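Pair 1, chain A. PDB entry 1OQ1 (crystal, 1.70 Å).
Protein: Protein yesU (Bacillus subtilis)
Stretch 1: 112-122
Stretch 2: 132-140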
# COMPACT_ATOMS: atom_id res chain seq x y z
N ILE A 112 15.14 -3.35 5.32
CA ILE A 112 14.38 -2.12 5.14
C ILE A 112 13.34 -1.99 6.24
O ILE A 112 13.04 -2.96 6.94
CB ILE A 112 13.61 -2.10 3.79
CG1 ILE A 112 12.55 -3.21 3.78
CG2 ILE A 112 14.58 -2.27 2.63
CD1 ILE A 112 11.59 -3.14 2.59
N ASN A 113 12.81 -0.78 6.40
CA ASN A 113 11.76 -0.51 7.37
C ASN A 113 10.61 0.01 6.53
O ASN A 113 10.83 0.59 5.47
CB ASN A 113 12.16 0.59 8.36
CG ASN A 113 13.12 0.10 9.42
OD1 ASN A 113 13.03 -1.03 9.89
ND2 ASN A 113 14.05 0.97 9.81
N ALA A 114 9.39 -0.20 7.01
CA ALA A 114 8.22 0.28 6.28
C ALA A 114 6.94 -0.10 7.00
O ALA A 114 6.91 -1.04 7.79
CB ALA A 114 8.20 -0.32 4.88
N LEU A 115 5.90 0.67 6.73
CA LEU A 115 4.58 0.39 7.27
C LEU A 115 3.87 -0.27 6.09
O LEU A 115 4.10 0.11 4.94
CB LEU A 115 3.87 1.69 7.66
CG LEU A 115 4.40 2.34 8.95
CD1 LEU A 115 3.91 3.77 9.08
CD2 LEU A 115 3.94 1.50 10.14
N HIS A 116 3.06 -1.29 6.35
CA HIS A 116 2.33 -1.94 5.27
C HIS A 116 0.92 -2.28 5.71
O HIS A 116 0.71 -2.89 6.76
CB HIS A 116 3.06 -3.19 4.72
CG HIS A 116 3.85 -3.97 5.74
ND1 HIS A 116 3.77 -5.34 5.83
CD2 HIS A 116 4.79 -3.58 6.62
CE1 HIS A 116 4.64 -5.77 6.73
NE2 HIS A 116 5.27 -4.72 7.23
N LEU A 117 -0.04 -1.84 4.90
CA LEU A 117 -1.45 -2.04 5.20
C LEU A 117 -2.10 -2.93 4.16
O LEU A 117 -2.19 -2.58 2.99
CB LEU A 117 -2.14 -0.67 5.24
CG LEU A 117 -3.42 -0.51 6.07
CD1 LEU A 117 -3.79 0.96 6.13
CD2 LEU A 117 -4.54 -1.33 5.46
N SER A 118 -2.56 -4.10 4.61
CA SER A 118 -3.20 -5.04 3.71
C SER A 118 -4.71 -4.84 3.71
O SER A 118 -5.32 -4.56 4.74
CB SER A 118 -2.87 -6.47 4.13
OG SER A 118 -3.17 -6.67 5.50
N TYR A 119 -5.30 -4.97 2.52
CA TYR A 119 -6.74 -4.83 2.35
C TYR A 119 -7.17 -5.83 1.28
O TYR A 119 -6.35 -6.30 0.50
CB TYR A 119 -7.10 -3.39 1.98
CG TYR A 119 -6.46 -2.87 0.72
CD1 TYR A 119 -7.13 -2.92 -0.50
CD2 TYR A 119 -5.19 -2.28 0.75
CE1 TYR A 119 -6.57 -2.40 -1.66
CE2 TYR A 119 -4.62 -1.75 -0.41
CZ TYR A 119 -5.32 -1.81 -1.60
OH TYR A 119 -4.77 -1.25 -2.74
N PHE A 120 -8.46 -6.15 1.25
CA PHE A 120 -8.96 -7.18 0.34
C PHE A 120 -8.08 -8.41 0.58
O PHE A 120 -7.45 -8.94 -0.35
CB PHE A 120 -8.87 -6.76 -1.13
CG PHE A 120 -9.70 -7.64 -2.04
CD1 PHE A 120 -11.08 -7.47 -2.13
CD2 PHE A 120 -9.11 -8.68 -2.75
CE1 PHE A 120 -11.86 -8.32 -2.92
CE2 PHE A 120 -9.88 -9.54 -3.54
CZ PHE A 120 -11.26 -9.36 -3.62
N ARG A 121 -8.01 -8.84 1.83
CA ARG A 121 -7.21 -10.00 2.20
C ARG A 121 -8.08 -11.22 1.92
O ARG A 121 -8.83 -11.66 2.79
CB ARG A 121 -6.84 -9.93 3.68
CG ARG A 121 -6.20 -8.61 4.08
CD ARG A 121 -5.91 -8.56 5.58
NE ARG A 121 -4.91 -9.54 5.98
CZ ARG A 121 -5.16 -10.63 6.70
NH1 ARG A 121 -6.39 -10.90 7.12
NH2 ARG A 121 -4.16 -11.45 7.01
N ARG A 122 -7.98 -11.74 0.70
CA ARG A 122 -8.81 -12.88 0.30
C ARG A 122 -8.01 -14.00 -0.38
O ARG A 122 -8.54 -14.70 -1.24
CB ARG A 122 -9.90 -12.39 -0.66
CG ARG A 122 -10.56 -11.07 -0.27
CD ARG A 122 -11.38 -11.16 1.02
NE ARG A 122 -11.71 -9.83 1.52
CZ ARG A 122 -12.70 -9.07 1.06
NH1 ARG A 122 -13.49 -9.51 0.09
NH2 ARG A 122 -12.89 -7.86 1.57
N THR A 132 -10.86 -8.50 7.16
CA THR A 132 -10.27 -7.35 7.81
C THR A 132 -9.13 -6.74 6.98
O THR A 132 -8.69 -7.31 5.98
CB THR A 132 -9.67 -7.75 9.17
OG1 THR A 132 -8.55 -8.62 8.95
CG2 THR A 132 -10.70 -8.49 10.00
N CYS A 133 -8.70 -5.56 7.42
CA CYS A 133 -7.57 -4.86 6.82
C CYS A 133 -6.59 -4.82 7.98
O CYS A 133 -6.99 -4.53 9.11
CB CYS A 133 -7.95 -3.43 6.43
SG CYS A 133 -9.15 -3.31 5.09
N ASN A 134 -5.32 -5.11 7.72
CA ASN A 134 -4.31 -5.13 8.79
C ASN A 134 -3.16 -4.16 8.54
O ASN A 134 -2.69 -4.03 7.41
CB ASN A 134 -3.73 -6.55 8.92
CG ASN A 134 -4.78 -7.60 9.24
OD1 ASN A 134 -5.98 -7.31 9.35
ND2 ASN A 134 -4.34 -8.84 9.40
N LEU A 135 -2.70 -3.50 9.60
CA LEU A 135 -1.56 -2.58 9.49
C LEU A 135 -0.38 -3.16 10.26
O LEU A 135 -0.51 -3.46 11.45
CB LEU A 135 -1.89 -1.20 10.08
CG LEU A 135 -0.69 -0.24 10.12
CD1 LEU A 135 -0.34 0.22 8.70
CD2 LEU A 135 -1.01 0.97 11.00
N ARG A 136 0.76 -3.31 9.60
CA ARG A 136 1.95 -3.84 10.26
C ARG A 136 3.12 -2.88 10.09
O ARG A 136 3.12 -2.06 9.18
CB ARG A 136 2.33 -5.21 9.70
CG ARG A 136 1.40 -6.34 10.15
CD ARG A 136 1.94 -7.70 9.73
NE ARG A 136 0.99 -8.78 9.99
CZ ARG A 136 0.87 -9.43 11.15
NH1 ARG A 136 1.64 -9.12 12.19
NH2 ARG A 136 -0.05 -10.38 11.28
N LYS A 137 4.09 -3.00 10.99
CA LYS A 137 5.29 -2.16 10.95
C LYS A 137 6.52 -3.06 10.93
O LYS A 137 6.66 -3.94 11.79
CB LYS A 137 5.35 -1.24 12.17
CG LYS A 137 6.53 -0.28 12.16
CD LYS A 137 6.67 0.46 13.48
CE LYS A 137 7.78 1.51 13.41
NZ LYS A 137 7.98 2.18 14.73
N SER A 138 7.39 -2.84 9.96
CA SER A 138 8.62 -3.62 9.83
C SER A 138 9.80 -2.65 9.78
O SER A 138 9.59 -1.45 9.61
CB SER A 138 8.57 -4.47 8.55
OG SER A 138 7.58 -5.48 8.66
N ARG A 139 11.04 -3.13 9.93
CA ARG A 139 11.38 -4.54 10.14
C ARG A 139 10.76 -5.10 11.41
O ARG A 139 10.75 -4.45 12.45
CB ARG A 139 12.91 -4.68 10.22
CG ARG A 139 13.42 -6.12 10.19
CD ARG A 139 14.96 -6.17 10.17
NE ARG A 139 15.46 -7.47 9.71
CZ ARG A 139 15.45 -8.59 10.43
NH1 ARG A 139 15.93 -9.72 9.92
NH2 ARG A 139 14.97 -8.58 11.68
N GLY A 140 10.23 -6.32 11.33
CA GLY A 140 9.63 -6.92 12.51
C GLY A 140 8.27 -7.56 12.34
O GLY A 140 7.85 -8.32 13.22
O HOH W 1 -10.24 -8.31 3.69
O HOH W 2 -9.38 -10.90 5.67

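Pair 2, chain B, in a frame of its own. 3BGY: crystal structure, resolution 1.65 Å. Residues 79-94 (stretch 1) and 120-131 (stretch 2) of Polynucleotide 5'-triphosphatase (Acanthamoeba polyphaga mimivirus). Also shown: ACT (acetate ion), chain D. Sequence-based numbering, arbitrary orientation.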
# COMPACT_ATOMS: atom_id res chain seq x y z
N PRO B 79 18.74 7.80 1.75
CA PRO B 79 18.97 8.93 2.66
C PRO B 79 18.01 10.09 2.46
O PRO B 79 17.68 10.79 3.42
CB PRO B 79 20.41 9.33 2.33
CG PRO B 79 21.03 8.07 2.02
CD PRO B 79 20.02 7.32 1.21
N ASP B 80 17.48 10.25 1.23
CA ASP B 80 16.54 11.33 0.96
C ASP B 80 15.10 10.97 1.37
O ASP B 80 14.18 11.76 1.15
CB ASP B 80 16.60 11.79 -0.52
CG ASP B 80 16.10 10.72 -1.53
OD1 ASP B 80 15.80 9.56 -1.14
OD2 ASP B 80 16.00 11.06 -2.73
N LYS B 81 14.95 9.77 1.96
CA LYS B 81 13.67 9.22 2.48
C LYS B 81 12.75 8.62 1.41
O LYS B 81 11.66 8.12 1.73
CB LYS B 81 12.90 10.23 3.35
CG LYS B 81 13.68 10.75 4.57
CD LYS B 81 12.95 11.91 5.23
CE LYS B 81 13.78 12.53 6.36
NZ LYS B 81 15.07 13.13 5.91
N ASN B 82 13.21 8.63 0.16
CA ASN B 82 12.43 8.03 -0.91
C ASN B 82 12.69 6.54 -0.93
O ASN B 82 13.65 6.05 -0.32
CB ASN B 82 12.69 8.73 -2.24
CG ASN B 82 12.24 10.16 -2.20
OD1 ASN B 82 11.19 10.47 -1.62
ND2 ASN B 82 13.07 11.06 -2.73
N VAL B 83 11.82 5.80 -1.61
CA VAL B 83 11.86 4.36 -1.51
C VAL B 83 11.79 3.65 -2.85
O VAL B 83 11.02 4.04 -3.69
CB VAL B 83 10.62 3.87 -0.64
CG1 VAL B 83 10.50 2.34 -0.59
CG2 VAL B 83 10.75 4.41 0.79
N TYR B 84 12.55 2.56 -2.98
CA TYR B 84 12.52 1.71 -4.18
C TYR B 84 11.99 0.40 -3.61
O TYR B 84 12.65 -0.23 -2.77
CB TYR B 84 13.94 1.51 -4.76
CG TYR B 84 13.94 0.76 -6.10
CD1 TYR B 84 13.79 1.45 -7.31
CD2 TYR B 84 14.14 -0.63 -6.14
CE1 TYR B 84 13.85 0.75 -8.56
CE2 TYR B 84 14.20 -1.33 -7.37
CZ TYR B 84 14.06 -0.63 -8.56
OH TYR B 84 14.13 -1.31 -9.75
N ARG B 85 10.77 0.04 -3.98
CA ARG B 85 10.13 -1.16 -3.43
C ARG B 85 9.81 -2.25 -4.44
O ARG B 85 9.21 -1.99 -5.47
CB ARG B 85 8.84 -0.77 -2.70
CG ARG B 85 8.08 -1.92 -2.00
CD ARG B 85 6.75 -1.45 -1.47
NE ARG B 85 5.83 -1.13 -2.56
CZ ARG B 85 4.61 -0.62 -2.39
NH1 ARG B 85 4.14 -0.38 -1.17
NH2 ARG B 85 3.85 -0.35 -3.44
N VAL B 86 10.21 -3.48 -4.12
CA VAL B 86 9.91 -4.63 -4.95
C VAL B 86 8.91 -5.52 -4.21
O VAL B 86 9.11 -5.83 -3.02
CB VAL B 86 11.19 -5.43 -5.27
CG1 VAL B 86 10.85 -6.77 -5.89
CG2 VAL B 86 12.07 -4.63 -6.21
N SER B 87 7.83 -5.92 -4.88
CA SER B 87 6.86 -6.84 -4.28
C SER B 87 6.98 -8.18 -5.01
O SER B 87 6.81 -8.22 -6.23
CB SER B 87 5.43 -6.30 -4.46
OG SER B 87 5.33 -4.98 -3.94
N LEU B 88 7.26 -9.24 -4.27
CA LEU B 88 7.40 -10.59 -4.83
C LEU B 88 6.11 -11.36 -4.57
O LEU B 88 5.78 -11.63 -3.41
CB LEU B 88 8.58 -11.30 -4.18
CG LEU B 88 9.95 -10.66 -4.38
CD1 LEU B 88 11.02 -11.50 -3.66
CD2 LEU B 88 10.29 -10.56 -5.87
N PHE B 89 5.42 -11.75 -5.65
CA PHE B 89 4.15 -12.46 -5.54
C PHE B 89 4.25 -13.97 -5.73
O PHE B 89 3.33 -14.71 -5.39
CB PHE B 89 3.12 -11.89 -6.54
CG PHE B 89 2.62 -10.52 -6.17
CD1 PHE B 89 3.33 -9.38 -6.59
CD2 PHE B 89 1.43 -10.36 -5.44
CE1 PHE B 89 2.85 -8.09 -6.28
CE2 PHE B 89 0.94 -9.06 -5.14
CZ PHE B 89 1.66 -7.92 -5.55
N ASN B 90 5.35 -14.43 -6.31
CA ASN B 90 5.50 -15.87 -6.53
C ASN B 90 6.02 -16.52 -5.22
O ASN B 90 7.10 -16.19 -4.77
CB ASN B 90 6.45 -16.10 -7.71
CG ASN B 90 6.69 -17.56 -7.99
OD1 ASN B 90 7.52 -18.19 -7.36
ND2 ASN B 90 5.91 -18.12 -8.91
N GLN B 91 5.24 -17.44 -4.65
CA GLN B 91 5.60 -18.09 -3.38
C GLN B 91 6.91 -18.86 -3.35
O GLN B 91 7.63 -18.81 -2.35
CB GLN B 91 4.44 -18.95 -2.85
CG GLN B 91 3.06 -18.26 -2.86
CD GLN B 91 3.02 -16.96 -2.06
OE1 GLN B 91 3.24 -16.96 -0.84
NE2 GLN B 91 2.77 -15.84 -2.75
N GLU B 92 7.26 -19.50 -4.47
CA GLU B 92 8.51 -20.23 -4.58
C GLU B 92 9.69 -19.24 -4.58
O GLU B 92 10.69 -19.47 -3.89
CB GLU B 92 8.51 -21.09 -5.86
CG GLU B 92 9.72 -22.03 -6.00
CD GLU B 92 9.59 -23.04 -7.14
OE1 GLU B 92 8.63 -22.97 -7.94
OE2 GLU B 92 10.47 -23.92 -7.23
N GLN B 93 9.50 -18.09 -5.24
CA GLN B 93 10.52 -17.03 -5.33
C GLN B 93 10.74 -16.35 -3.96
O GLN B 93 11.88 -16.02 -3.62
CB GLN B 93 10.12 -15.99 -6.39
CG GLN B 93 11.15 -14.88 -6.60
CD GLN B 93 11.00 -14.14 -7.91
OE1 GLN B 93 9.91 -14.07 -8.49
NE2 GLN B 93 12.11 -13.61 -8.41
N ILE B 94 9.66 -16.20 -3.19
CA ILE B 94 9.71 -15.61 -1.83
C ILE B 94 10.58 -16.51 -0.94
O ILE B 94 11.51 -16.04 -0.29
CB ILE B 94 8.28 -15.48 -1.19
CG1 ILE B 94 7.43 -14.45 -1.95
CG2 ILE B 94 8.37 -15.05 0.31
CD1 ILE B 94 5.94 -14.48 -1.62
N ASP B 120 4.76 -9.82 -14.13
CA ASP B 120 3.48 -9.92 -13.44
C ASP B 120 3.59 -10.35 -11.98
O ASP B 120 2.77 -9.94 -11.15
CB ASP B 120 2.54 -10.88 -14.18
CG ASP B 120 1.09 -10.57 -13.91
OD1 ASP B 120 0.67 -9.44 -14.24
OD2 ASP B 120 0.38 -11.44 -13.37
N ASP B 121 4.61 -11.14 -11.67
CA ASP B 121 4.84 -11.64 -10.31
C ASP B 121 5.85 -10.80 -9.51
O ASP B 121 6.13 -11.14 -8.35
CB ASP B 121 5.35 -13.09 -10.34
CG ASP B 121 4.26 -14.12 -10.64
OD1 ASP B 121 3.07 -13.87 -10.36
OD2 ASP B 121 4.63 -15.20 -11.13
N ILE B 122 6.43 -9.77 -10.14
CA ILE B 122 7.42 -8.89 -9.50
C ILE B 122 7.02 -7.44 -9.81
O ILE B 122 7.26 -6.92 -10.91
CB ILE B 122 8.89 -9.16 -9.99
CG1 ILE B 122 9.29 -10.63 -9.72
CG2 ILE B 122 9.88 -8.18 -9.30
CD1 ILE B 122 10.67 -11.04 -10.28
N GLU B 123 6.43 -6.78 -8.83
CA GLU B 123 6.00 -5.39 -9.02
C GLU B 123 7.05 -4.48 -8.41
O GLU B 123 7.55 -4.75 -7.31
CB GLU B 123 4.63 -5.14 -8.39
CG GLU B 123 3.49 -5.79 -9.18
CD GLU B 123 2.11 -5.56 -8.58
OE1 GLU B 123 2.00 -4.87 -7.54
OE2 GLU B 123 1.14 -6.10 -9.14
N ILE B 124 7.42 -3.44 -9.16
CA ILE B 124 8.47 -2.52 -8.73
C ILE B 124 7.97 -1.09 -8.82
O ILE B 124 7.37 -0.69 -9.82
CB ILE B 124 9.72 -2.66 -9.65
CG1 ILE B 124 10.20 -4.12 -9.67
CG2 ILE B 124 10.83 -1.76 -9.17
CD1 ILE B 124 11.46 -4.37 -10.49
N VAL B 125 8.19 -0.34 -7.74
CA VAL B 125 7.78 1.05 -7.68
C VAL B 125 8.82 1.93 -7.02
O VAL B 125 9.58 1.48 -6.15
CB VAL B 125 6.41 1.27 -6.88
CG1 VAL B 125 5.22 0.62 -7.59
CG2 VAL B 125 6.52 0.79 -5.42
N TYR B 126 8.86 3.17 -7.45
CA TYR B 126 9.71 4.17 -6.84
C TYR B 126 8.71 5.12 -6.17
O TYR B 126 7.86 5.71 -6.83
CB TYR B 126 10.60 4.88 -7.87
CG TYR B 126 11.36 6.04 -7.27
CD1 TYR B 126 12.52 5.82 -6.49
CD2 TYR B 126 10.90 7.36 -7.44
CE1 TYR B 126 13.20 6.91 -5.89
CE2 TYR B 126 11.57 8.44 -6.86
CZ TYR B 126 12.72 8.21 -6.09
OH TYR B 126 13.35 9.28 -5.52
N LYS B 127 8.85 5.27 -4.87
CA LYS B 127 7.93 6.07 -4.07
C LYS B 127 8.59 7.37 -3.67
O LYS B 127 9.58 7.35 -2.95
CB LYS B 127 7.52 5.29 -2.82
CG LYS B 127 6.73 4.03 -3.08
CD LYS B 127 6.52 3.22 -1.79
CE LYS B 127 5.24 3.61 -1.04
NZ LYS B 127 5.10 5.06 -0.71
N ASN B 128 8.06 8.48 -4.17
CA ASN B 128 8.60 9.80 -3.83
C ASN B 128 7.82 10.24 -2.61
O ASN B 128 6.71 10.77 -2.71
CB ASN B 128 8.44 10.80 -5.00
CG ASN B 128 9.00 12.19 -4.68
OD1 ASN B 128 9.25 12.54 -3.52
ND2 ASN B 128 9.14 13.01 -5.71
N ARG B 129 8.41 9.99 -1.44
CA ARG B 129 7.76 10.32 -0.19
C ARG B 129 7.69 11.81 0.13
O ARG B 129 6.97 12.21 1.04
CB ARG B 129 8.39 9.52 0.95
CG ARG B 129 8.11 8.02 0.82
CD ARG B 129 8.11 7.31 2.16
NE ARG B 129 7.48 5.99 2.07
CZ ARG B 129 7.59 5.03 2.99
NH1 ARG B 129 8.30 5.23 4.10
NH2 ARG B 129 7.00 3.86 2.79
N GLY B 130 8.37 12.63 -0.68
CA GLY B 130 8.39 14.06 -0.45
C GLY B 130 7.36 14.89 -1.19
O GLY B 130 7.13 16.05 -0.84
N SER B 131 6.70 14.30 -2.19
CA SER B 131 5.71 15.01 -3.00
C SER B 131 4.28 14.91 -2.50
O SER B 131 3.40 15.65 -2.95
CB SER B 131 5.75 14.51 -4.43
OG SER B 131 5.34 13.16 -4.46
C ACT D . 16.71 8.35 -4.53
O ACT D . 17.98 8.83 -4.48
OXT ACT D . 15.75 9.09 -4.46
CH3 ACT D . 16.48 6.91 -4.71
O HOH W 3 10.79 7.16 4.05
O HOH W 4 11.38 14.00 -3.08
O HOH W 5 7.76 -13.08 -7.28
O HOH W 6 3.19 -17.20 -9.63

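Pair 1 and pair 2 are the same object in backbone terms: two neighbouring antiparallel strands, axes 4.6 Å apart at closest approach, directions opposed at 170° and 166°. Fourteen central residues superpose at 0.6 Å. The register is also shared. Ala114(A)/Ser138(A), His116(A)/Arg136(A) and Ser118(A)/Asn134(A) are hydrogen-bonded pairs, matching Val83(B)/Lys127(B), Arg85(B)/Val125(B) and Ser87(B)/Glu123(B). The first rule is therefore that the main chain supplies the ladder, as in His116(A) N to Arg136(A) O and Arg85(B) N to Val125(B) O, both 2.9 Å, leaving the side chains free to vary.

On the face carrying Leu117(A) and Val86(B), both proteins are apolar in the middle but distribute bulk differently. In pair 1, Leu117(A) meets Leu135(A), CB to CD1 at 4.0 Å, and its CD2 lies 4.1 Å from Cys133(A) CB. In pair 2 the smaller Val86(B) faces Ile124(B), CG2 to CG1 at 4.0 Å, and reaches Ile122(B), the match of Cys133(A), CG1 to CG2 at 3.8 Å. On the diagonal the bulk changes strands: leucine against cysteine in pair 1, valine against isoleucine in pair 2. Next along, Leu115(A) packs on Lys137(A) through its CD2, 3.7 Å from CB. The matched pair is Tyr84(B) and Tyr126(B), yet Tyr84(B) leans along the strand to Ile124(B), CZ to CG2 at 3.5 Å.

The other face is more polar, and its solutions diverge further. His116(A) lays its ring face against Arg136(A), whose CB is 3.9 Å from the ring centroid, while its NE2 hydrogen-bonds to Ser138(A) OG at 2.8 Å. The ring thus serves two neighbours at once. Arg85(B) instead uses length: its NE is 3.5 Å from Val125(B) CG2, and Lys127(B) CE lies over one face of its guanidinium, 4.1 Å from NH1. Here carbon atoms of the partners pack against a charged group. Ser118(A) and Ser87(B) keep the same residue but differ in rotamer, p against m.

The most instructive match is Asn113(A) with Asn82(B), whose side-chain centres fall 0.3 Å apart. Each is m at chi1 and offers OD1 to a backbone amide beyond the ladder: Arg139(A) N donates to Asn113(A) OD1 at 2.9 Å and nearly straight, whereas Arg129(B) N donates to Asn82(B) OD1 at 2.8 Å in a bent, weak bond. An asparagine here can extend the strand pairing with its own carbonyl where the main-chain ladder stops.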